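Local coordinates for protein tyrosinase (Aspergillus oryzae, PDB 6JU8) that probably hydroxylates L-tyrosine and oxidises L-dopa to L-dopaquinone with molecular oxygen at a dinuclear copper centre, a reaction of melanin biosynthesis, at residues 43-48 and 120-125; 165-170 and 264-269; 258-263 and 352-357. The protein carries 1 engineered substitution. All blocks are in the same frame, centred on the assembly; numbering follows the deposited sequence. Where two conformers were deposited one is given.

Contact 1 of 3, residues 43-48 and 120-125; sequences LTLFVE and EAMLDF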
loop_
_atom_site.group_PDB
_atom_site.type_symbol
_atom_site.label_atom_id
_atom_site.label_comp_id
_atom_site.label_asym_id
_atom_site.label_seq_id
_atom_site.Cartn_x
_atom_site.Cartn_y
_atom_site.Cartn_z
ATOM N N LEU A 43 20.551 -9.909 -7.893
ATOM C CA LEU A 43 19.156 -9.651 -7.531
ATOM C C LEU A 43 18.339 -10.935 -7.509
ATOM O O LEU A 43 17.524 -11.190 -6.598
ATOM C CB LEU A 43 18.526 -8.655 -8.506
ATOM C CG LEU A 43 17.033 -8.364 -8.319
ATOM C CD1 LEU A 43 16.769 -7.721 -6.961
ATOM C CD2 LEU A 43 16.532 -7.437 -9.425
ATOM N N THR A 44 18.553 -11.784 -8.520
ATOM C CA THR A 44 17.859 -13.073 -8.528
ATOM C C THR A 44 18.246 -13.935 -7.336
ATOM O O THR A 44 17.398 -14.522 -6.659
ATOM C CB THR A 44 18.184 -13.801 -9.841
ATOM O OG1 THR A 44 17.690 -13.041 -10.953
ATOM C CG2 THR A 44 17.503 -15.176 -9.922
ATOM N N LEU A 45 19.543 -14.012 -7.031
ATOM C CA LEU A 45 20.007 -14.802 -5.892
ATOM C C LEU A 45 19.376 -14.318 -4.593
ATOM O O LEU A 45 18.945 -15.089 -3.732
ATOM C CB LEU A 45 21.535 -14.693 -5.820
ATOM C CG LEU A 45 22.333 -15.518 -6.836
ATOM C CD1 LEU A 45 23.820 -15.180 -6.714
ATOM C CD2 LEU A 45 22.034 -17.010 -6.679
ATOM N N PHE A 46 19.336 -12.981 -4.418
ATOM C CA PHE A 46 18.849 -12.433 -3.159
ATOM C C PHE A 46 17.350 -12.702 -3.048
ATOM O O PHE A 46 16.859 -13.185 -2.024
ATOM C CB PHE A 46 19.194 -10.953 -3.057
ATOM C CG PHE A 46 18.951 -10.235 -1.759
ATOM C CD1 PHE A 46 18.572 -10.867 -0.588
ATOM C CD2 PHE A 46 19.093 -8.833 -1.725
ATOM C CE1 PHE A 46 18.347 -10.170 0.605
ATOM C CE2 PHE A 46 18.902 -8.143 -0.539
ATOM C CZ PHE A 46 18.541 -8.797 0.629
ATOM N N VAL A 47 16.605 -12.431 -4.122
ATOM C CA VAL A 47 15.157 -12.687 -4.095
ATOM C C VAL A 47 14.843 -14.160 -3.873
ATOM O O VAL A 47 13.994 -14.525 -3.050
ATOM C CB VAL A 47 14.516 -12.205 -5.423
ATOM C CG1 VAL A 47 13.088 -12.688 -5.545
ATOM C CG2 VAL A 47 14.594 -10.688 -5.514
ATOM N N GLU A 48 15.530 -15.045 -4.602
ATOM C CA GLU A 48 15.200 -16.462 -4.519
ATOM C C GLU A 48 15.632 -17.028 -3.171
ATOM O O GLU A 48 14.884 -17.812 -2.582
ATOM C CB GLU A 48 15.836 -17.253 -5.665
ATOM C CG GLU A 48 15.315 -16.865 -7.044
ATOM C CD GLU A 48 13.960 -17.410 -7.423
ATOM O OE1 GLU A 48 13.327 -18.137 -6.641
ATOM O OE2 GLU A 48 13.488 -17.117 -8.540
ATOM N N GLU A 120 24.247 -18.791 2.334
ATOM C CA GLU A 120 24.128 -20.259 2.293
ATOM C C GLU A 120 22.932 -20.726 1.479
ATOM O O GLU A 120 23.052 -21.712 0.727
ATOM C CB GLU A 120 24.084 -20.787 3.743
ATOM C CG GLU A 120 25.443 -20.630 4.404
ATOM C CD GLU A 120 25.449 -20.914 5.896
ATOM O OE1 GLU A 120 24.388 -21.226 6.465
ATOM O OE2 GLU A 120 26.538 -20.799 6.492
ATOM N N ALA A 121 21.807 -20.008 1.572
ATOM C CA ALA A 121 20.651 -20.350 0.750
ATOM C C ALA A 121 20.937 -20.051 -0.715
ATOM O O ALA A 121 20.457 -20.741 -1.627
ATOM C CB ALA A 121 19.408 -19.606 1.234
ATOM N N MET A 122 21.740 -19.032 -1.009
ATOM C CA MET A 122 22.096 -18.756 -2.411
ATOM C C MET A 122 22.882 -19.905 -3.014
ATOM O O MET A 122 22.656 -20.331 -4.140
ATOM C CB MET A 122 22.976 -17.504 -2.515
ATOM C CG MET A 122 22.243 -16.193 -2.242
ATOM S SD MET A 122 23.404 -14.819 -2.407
ATOM C CE MET A 122 22.245 -13.445 -2.339
ATOM N N LEU A 123 23.832 -20.435 -2.247
ATOM C CA LEU A 123 24.579 -21.589 -2.746
ATOM C C LEU A 123 23.673 -22.771 -3.030
ATOM O O LEU A 123 23.902 -23.481 -4.018
ATOM C CB LEU A 123 25.640 -21.972 -1.712
ATOM C CG LEU A 123 26.760 -20.964 -1.478
ATOM C CD1 LEU A 123 27.829 -21.595 -0.578
ATOM C CD2 LEU A 123 27.346 -20.475 -2.793
ATOM N N ASP A 124 22.697 -23.055 -2.173
ATOM C CA ASP A 124 21.749 -24.150 -2.416
ATOM C C ASP A 124 20.918 -23.868 -3.664
ATOM O O ASP A 124 20.656 -24.772 -4.468
ATOM C CB ASP A 124 20.813 -24.340 -1.213
ATOM C CG ASP A 124 21.500 -24.836 0.035
ATOM O OD1 ASP A 124 22.290 -25.783 -0.061
ATOM O OD2 ASP A 124 21.274 -24.299 1.142
ATOM N N PHE A 125 20.474 -22.623 -3.846
ATOM C CA PHE A 125 19.731 -22.253 -5.055
ATOM C C PHE A 125 20.556 -22.529 -6.307
ATOM O O PHE A 125 20.037 -23.094 -7.279
ATOM C CB PHE A 125 19.337 -20.772 -5.005
ATOM C CG PHE A 125 18.654 -20.316 -6.283
ATOM C CD1 PHE A 125 17.294 -20.508 -6.454
ATOM C CD2 PHE A 125 19.384 -19.716 -7.299
ATOM C CE1 PHE A 125 16.679 -20.132 -7.638
ATOM C CE2 PHE A 125 18.768 -19.333 -8.479
ATOM C CZ PHE A 125 17.412 -19.548 -8.642
#

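Contact 2 of 3, residues 165-170 and 264-269; sequences GDELRL and ALNEHP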
loop_
_atom_site.group_PDB
_atom_site.type_symbol
_atom_site.label_atom_id
_atom_site.label_comp_id
_atom_site.label_asym_id
_atom_site.label_seq_id
_atom_site.Cartn_x
_atom_site.Cartn_y
_atom_site.Cartn_z
ATOM N N GLY A 165 19.311 14.196 -6.107
ATOM C CA GLY A 165 17.974 14.196 -5.524
ATOM C C GLY A 165 17.814 15.198 -4.393
ATOM O O GLY A 165 18.759 15.873 -3.991
ATOM N N ASP A 166 16.617 15.297 -3.842
ATOM C CA ASP A 166 16.201 16.343 -2.934
ATOM C C ASP A 166 15.499 15.787 -1.700
ATOM O O ASP A 166 15.159 16.530 -0.776
ATOM C CB ASP A 166 15.251 17.284 -3.693
ATOM C CG ASP A 166 14.023 16.610 -4.273
ATOM O OD1 ASP A 166 14.030 15.382 -4.521
ATOM O OD2 ASP A 166 13.009 17.331 -4.497
ATOM N N GLU A 167 15.183 14.492 -1.691
ATOM C CA GLU A 167 14.258 13.735 -0.863
ATOM C C GLU A 167 14.907 12.475 -0.286
ATOM O O GLU A 167 15.473 11.682 -1.061
ATOM C CB GLU A 167 13.017 13.276 -1.669
ATOM C CG GLU A 167 11.881 12.714 -0.840
ATOM C CD GLU A 167 10.754 12.007 -1.558
ATOM O OE1 GLU A 167 10.835 11.676 -2.762
ATOM O OE2 GLU A 167 9.695 11.731 -0.922
ATOM N N LEU A 168 14.827 12.207 1.019
ATOM C CA LEU A 168 15.151 10.888 1.535
ATOM C C LEU A 168 14.012 9.942 1.198
ATOM O O LEU A 168 12.840 10.341 1.151
ATOM C CB LEU A 168 15.358 10.988 3.048
ATOM C CG LEU A 168 16.363 12.028 3.547
ATOM C CD1 LEU A 168 16.356 12.057 5.069
ATOM C CD2 LEU A 168 17.750 11.702 3.010
ATOM N N ARG A 169 14.325 8.683 0.939
ATOM C CA ARG A 169 13.284 7.751 0.524
ATOM C C ARG A 169 13.577 6.355 1.042
ATOM O O ARG A 169 14.747 5.943 1.122
ATOM C CB ARG A 169 13.204 7.626 -1.004
ATOM C CG ARG A 169 12.820 8.926 -1.724
ATOM C CD ARG A 169 12.684 8.606 -3.215
ATOM N NE ARG A 169 12.606 9.827 -4.023
ATOM C CZ ARG A 169 12.735 9.797 -5.345
ATOM N NH1 ARG A 169 12.966 8.631 -5.953
ATOM N NH2 ARG A 169 12.643 10.932 -6.030
ATOM N N LEU A 170 12.510 5.589 1.299
ATOM C CA LEU A 170 12.722 4.137 1.390
ATOM C C LEU A 170 13.368 3.579 0.121
ATOM O O LEU A 170 13.205 4.115 -0.972
ATOM C CB LEU A 170 11.395 3.398 1.586
ATOM C CG LEU A 170 10.582 3.724 2.828
ATOM C CD1 LEU A 170 9.406 2.764 3.016
ATOM C CD2 LEU A 170 11.411 3.784 4.087
ATOM N N ALA A 264 7.461 11.103 6.552
ATOM C CA ALA A 264 8.024 11.170 7.890
ATOM C C ALA A 264 9.538 11.343 7.850
ATOM O O ALA A 264 10.089 12.100 8.637
ATOM C CB ALA A 264 7.696 9.883 8.647
ATOM N N LEU A 265 10.242 10.641 6.967
ATOM C CA LEU A 265 11.692 10.782 6.860
ATOM C C LEU A 265 12.068 12.228 6.586
ATOM O O LEU A 265 13.045 12.712 7.171
ATOM C CB LEU A 265 12.256 9.862 5.782
ATOM C CG LEU A 265 12.155 8.363 6.002
ATOM C CD1 LEU A 265 12.516 7.672 4.685
ATOM C CD2 LEU A 265 13.079 7.895 7.108
ATOM N N ASN A 266 11.307 12.897 5.714
ATOM C CA ASN A 266 11.652 14.256 5.328
ATOM C C ASN A 266 11.090 15.315 6.250
ATOM O O ASN A 266 11.664 16.420 6.321
ATOM C CB ASN A 266 11.232 14.470 3.861
ATOM C CG ASN A 266 12.109 13.621 2.960
ATOM O OD1 ASN A 266 13.301 13.899 2.772
ATOM N ND2 ASN A 266 11.528 12.547 2.423
ATOM N N GLU A 267 10.057 15.005 7.023
ATOM C CA GLU A 267 9.556 15.899 8.070
ATOM C C GLU A 267 10.312 15.731 9.391
ATOM O O GLU A 267 10.263 16.647 10.214
ATOM C CB GLU A 267 8.060 15.671 8.319
ATOM C CG GLU A 267 7.190 16.177 7.170
ATOM C CD GLU A 267 5.777 16.518 7.578
ATOM O OE1 GLU A 267 5.056 17.076 6.730
ATOM O OE2 GLU A 267 5.370 16.242 8.724
ATOM N N HIS A 268 10.993 14.612 9.562
ATOM C CA HIS A 268 11.834 14.282 10.701
ATOM C C HIS A 268 11.261 14.667 12.052
ATOM O O HIS A 268 11.907 15.414 12.795
ATOM C CB HIS A 268 13.233 14.883 10.490
ATOM C CG HIS A 268 13.279 16.350 10.224
ATOM N ND1 HIS A 268 13.180 17.314 11.197
ATOM C CD2 HIS A 268 13.431 17.015 9.051
ATOM C CE1 HIS A 268 13.244 18.525 10.656
ATOM N NE2 HIS A 268 13.422 18.365 9.362
ATOM N N PRO A 269 10.095 14.147 12.431
ATOM C CA PRO A 269 9.538 14.479 13.752
ATOM C C PRO A 269 10.242 13.727 14.863
ATOM O O PRO A 269 9.819 12.648 15.281
ATOM C CB PRO A 269 8.076 14.058 13.582
ATOM C CG PRO A 269 8.099 12.947 12.583
ATOM C CD PRO A 269 9.222 13.266 11.639
#

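Contact 3 of 3, residues 258-263 and 352-357; sequences WLRANL and LKLWGA. With NO3 (nitrate ion), chain E.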
loop_
_atom_site.group_PDB
_atom_site.type_symbol
_atom_site.label_atom_id
_atom_site.label_comp_id
_atom_site.label_asym_id
_atom_site.label_seq_id
_atom_site.Cartn_x
_atom_site.Cartn_y
_atom_site.Cartn_z
ATOM N N TRP A 258 4.288 3.329 1.965
ATOM C CA TRP A 258 5.621 3.886 1.788
ATOM C C TRP A 258 5.623 5.382 1.539
ATOM O O TRP A 258 6.609 6.043 1.880
ATOM C CB TRP A 258 6.364 3.129 0.698
ATOM C CG TRP A 258 5.800 3.159 -0.689
ATOM C CD1 TRP A 258 4.962 2.243 -1.270
ATOM C CD2 TRP A 258 6.052 4.173 -1.688
ATOM N NE1 TRP A 258 4.674 2.618 -2.565
ATOM C CE2 TRP A 258 5.336 3.802 -2.840
ATOM C CE3 TRP A 258 6.821 5.337 -1.720
ATOM C CZ2 TRP A 258 5.356 4.568 -4.012
ATOM C CZ3 TRP A 258 6.847 6.107 -2.876
ATOM C CH2 TRP A 258 6.108 5.701 -4.018
ATOM N N LEU A 259 4.533 5.963 1.039
ATOM C CA LEU A 259 4.522 7.419 0.860
ATOM C C LEU A 259 4.509 8.097 2.224
ATOM O O LEU A 259 5.069 9.192 2.367
ATOM C CB LEU A 259 3.264 7.871 0.106
ATOM C CG LEU A 259 3.184 7.436 -1.362
ATOM C CD1 LEU A 259 1.780 7.702 -1.882
ATOM C CD2 LEU A 259 4.222 8.183 -2.189
ATOM N N ARG A 260 3.839 7.465 3.215
ATOM C CA ARG A 260 3.761 8.103 4.537
ATOM C C ARG A 260 5.118 7.989 5.224
ATOM O O ARG A 260 5.567 8.898 5.912
ATOM C CB ARG A 260 2.644 7.465 5.366
ATOM C CG ARG A 260 2.275 8.335 6.576
ATOM C CD ARG A 260 0.835 8.033 6.999
ATOM N NE ARG A 260 -0.075 8.714 6.082
ATOM C CZ ARG A 260 -1.302 9.109 6.336
ATOM N NH1 ARG A 260 -1.861 8.845 7.509
ATOM N NH2 ARG A 260 -1.991 9.773 5.410
ATOM N N ALA A 261 5.806 6.854 5.030
ATOM C CA ALA A 261 7.159 6.681 5.572
ATOM C C ALA A 261 8.098 7.729 4.975
ATOM O O ALA A 261 8.862 8.386 5.668
ATOM C CB ALA A 261 7.685 5.301 5.248
ATOM N N ASN A 262 8.015 7.954 3.661
ATOM C CA ASN A 262 8.873 8.954 3.047
ATOM C C ASN A 262 8.542 10.357 3.555
ATOM O O ASN A 262 9.456 11.159 3.830
ATOM C CB ASN A 262 8.752 8.940 1.526
ATOM C CG ASN A 262 9.433 7.759 0.878
ATOM O OD1 ASN A 262 10.074 6.956 1.555
ATOM N ND2 ASN A 262 9.294 7.644 -0.435
ATOM N N LEU A 263 7.257 10.661 3.747
ATOM C CA LEU A 263 6.891 11.952 4.326
ATOM C C LEU A 263 7.543 12.128 5.703
ATOM O O LEU A 263 8.105 13.186 6.013
ATOM C CB LEU A 263 5.364 12.038 4.479
ATOM C CG LEU A 263 4.802 13.326 5.071
ATOM C CD1 LEU A 263 5.026 14.513 4.134
ATOM C CD2 LEU A 263 3.302 13.178 5.344
ATOM N N LEU A 352 -2.662 14.608 11.515
ATOM C CA LEU A 352 -3.321 13.493 10.828
ATOM C C LEU A 352 -2.538 12.970 9.636
ATOM O O LEU A 352 -2.604 11.771 9.336
ATOM C CB LEU A 352 -4.741 13.915 10.399
ATOM C CG LEU A 352 -5.773 13.930 11.529
ATOM C CD1 LEU A 352 -7.096 14.502 11.034
ATOM C CD2 LEU A 352 -5.998 12.534 12.087
ATOM N N LYS A 353 -1.747 13.810 8.996
ATOM C CA LYS A 353 -0.988 13.393 7.829
ATOM C C LYS A 353 0.016 12.290 8.159
ATOM O O LYS A 353 0.495 11.683 7.180
ATOM C CB LYS A 353 -0.203 14.562 7.224
ATOM C CG LYS A 353 0.777 15.155 8.252
ATOM C CD LYS A 353 1.447 16.406 7.691
ATOM C CE LYS A 353 2.080 17.214 8.823
ATOM N NZ LYS A 353 3.051 18.220 8.307
ATOM N N LEU A 354 0.376 12.025 9.404
ATOM C CA LEU A 354 1.305 10.948 9.741
ATOM C C LEU A 354 0.653 9.859 10.589
ATOM O O LEU A 354 1.357 9.009 11.131
ATOM C CB LEU A 354 2.583 11.470 10.402
ATOM C CG LEU A 354 3.594 12.145 9.473
ATOM C CD1 LEU A 354 4.783 12.664 10.267
ATOM C CD2 LEU A 354 4.073 11.189 8.374
ATOM N N TRP A 355 -0.676 9.837 10.679
ATOM C CA TRP A 355 -1.355 8.792 11.456
ATOM C C TRP A 355 -1.092 7.401 10.891
ATOM O O TRP A 355 -1.117 7.203 9.670
ATOM C CB TRP A 355 -2.858 9.070 11.406
ATOM C CG TRP A 355 -3.729 8.226 12.285
ATOM C CD1 TRP A 355 -3.402 7.447 13.367
ATOM C CD2 TRP A 355 -5.150 8.103 12.111
ATOM N NE1 TRP A 355 -4.524 6.836 13.890
ATOM C CE2 TRP A 355 -5.619 7.232 13.116
ATOM C CE3 TRP A 355 -6.055 8.643 11.185
ATOM C CZ2 TRP A 355 -6.962 6.888 13.232
ATOM C CZ3 TRP A 355 -7.404 8.302 11.305
ATOM C CH2 TRP A 355 -7.852 7.437 12.320
ATOM N N GLY A 356 -0.815 6.451 11.769
ATOM C CA GLY A 356 -0.799 5.038 11.511
ATOM C C GLY A 356 0.375 4.345 12.164
ATOM O O GLY A 356 1.451 4.952 12.319
ATOM N N ALA A 357 0.173 3.082 12.537
ATOM C CA ALA A 357 1.249 2.344 13.205
ATOM C C ALA A 357 1.616 1.086 12.421
ATOM O O ALA A 357 0.813 0.531 11.659
ATOM C CB ALA A 357 0.834 1.944 14.611
HETATM N N NO3 E . 0.123 7.526 2.693
HETATM O O1 NO3 E . 0.150 7.371 1.474
HETATM O O2 NO3 E . 0.049 6.610 3.500
HETATM O O3 NO3 E . 0.136 8.720 3.070
HETATM O O HOH W 1 0.211 11.563 4.170
#

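Contact 1 of 3, residues 43-48 and 120-125
Phe-125 and Met-122, one helical turn apart on helix 103-129, reach across to Leu-45, Phe-46 and Glu-48 on helix 41-55. The aliphatic part of Glu-48 lies over one face of the Phe-125 ring: Glu-48 CB stands 3.9 Å from the ring centroid, offset toward the rim, a CH-pi contact. Glu-48 CG lies 3.6 Å from Phe-125 CE1. A bend at chi2 (-78°) sets Glu-48 CD 3.9 Å from the same Phe-125 CE1. The carboxylate and ring planes are 15° apart. Leu-45 CD2 approaches the ring obliquely, 3.8 Å from Phe-125 CD2.

Met-122 runs extended beyond CG and sets its methyl against the backbone of the other helix, Met-122 CE lying 3.6 Å from Phe-46 N and 3.8 Å from Leu-45 CB. Of the Phe-46 side chain, CB meets the methyl; its ring meets that of Trp-145, which Met-122 also touches. Behind this first shell, Trp-138 of helix 135-144 packs on both Leu-45 and Phe-125. The two helix segments cross steeply, at 106° with axes 9.1 Å apart.

Cohesion across the contact is thus dispersive, from methyl, methylene and ring carbons, while the Glu-48 carboxylate makes a salt bridge with Lys-193 through OE2.

Contact 2 of 3, residues 165-170 and 264-269
Asn-266, near the C-terminal end of helix 258-267, grips the backbone of Leu-168 with both ends of its side-chain amide. Its CB leaves the helix toward the 165-170 loop, and chi1 (-68°) sets CG beside its own backbone N. From CG the amide divides. OD1 accepts the N-H of Leu-168 at 2.9 Å from Leu-168 N; the donor lies in the carbonyl plane, on a lone pair, and OD1 also rests against CB of Leu-168. ND2 returns a bond to the carbonyl of the same residue, 2.9 Å from Leu-168 O with an angle of 161° at the hydrogen. That acceptor is close to the amide plane, and the pair of bonds therefore fixes which end of the amide is which. ND2 also bonds Asn-262 O, one turn back in the helix, and passes 3.3 Å from CG of the Glu-167 conformer given, where the two side chains cross at about a right angle.

Beside the amide, Leu-265 CD1 reaches 4.1 Å from Leu-170 CD2 and also lies against the backbone joining Arg-169 to Leu-170. Leu-283 of helix 283-292 packs on both Leu-265 and Leu-168. On the loop, in that same one of two Glu-167 conformers, Arg-169 NE makes a salt bridge to Glu-167 OE1 at 2.9 Å, approaching from above the carboxylate plane. OE1 then also bonds Tyr-246 OH of the second subunit, whose ring makes a cation-pi contact with Arg-169.

The two-bond clasp is a side-chain amide mimicking a backbone partner for an irregular loop. It joins that loop to a helix of the tyrosinase central domain, with Leu-265 about 9 Å, side chain to side chain, from the copper ligand His-336.

Contact 3 of 3, residues 258-263 and 352-357
Arg-260 extends from helix 258-267 to the backbone of residues 352-355, and its guanidinium makes most of the polar contact. NH1 donates to Trp-355 O at 2.8 Å, with an angle of 156° at the hydrogen; the bond lies close to the guanidinium plane and meets a lone pair of the carbonyl. Lys-353 O instead sits over the centre of one guanidinium face, 3.2 Å above the plane, a placement that would favour the positive charge without a direct hydrogen bond. A water near Lys-353 O accepts a weak bond from Arg-260 NH2.

Hydrogen bonds to an anion lie at the guanidinium edge, where Arg-260 NE bonds nitrate O3 at 3.0 Å and NH2 adds a weak bond to the same atom. Arg-260 CG is anti to the backbone N (chi1 -164°), and a bend at chi3 (-78°) places NE for this bond. The nitrate, probably from the crystallisation liquor, also accepts a bond from Arg-260 NE of the second subunit, so it bridges two arginines at the dimer interface. Gly-356 begins the short strand 356-357, paired antiparallel with strand 342-343; the carbonyl taken by Arg-260 thus stands just before a two-stranded sheet of the central domain.

The apolar packing is made by the leucines and the arginine's CG. Leu-354 CD2 touches both Leu-263 CD2, at 3.7 Å, and Arg-260 CG, at 3.8 Å. Leu-263 CD2 also rests against Lys-353 O.

From the N terminus, contact 1 comes first: it closes a 71-residue span by bringing helix 41-55 onto helix 103-129, and it is complete before contact 2 opens. Contact 2 closes a span of 93 residues and contact 3 one of 88; the two cross, since 258-263 falls between the segments of contact 2, and 264-269 between those of contact 3. Both use helix 258-267, which joins the 165-170 loop to the 352-357 segment. They touch through the Glu-267 to Lys-353 salt bridge and a probable hydrogen bond from Leu-170 N to Asn-262 OD1, and both reach the second subunit. Contact 1 stands apart, its centre about 31 Å and 33 Å from those of contacts 2 and 3.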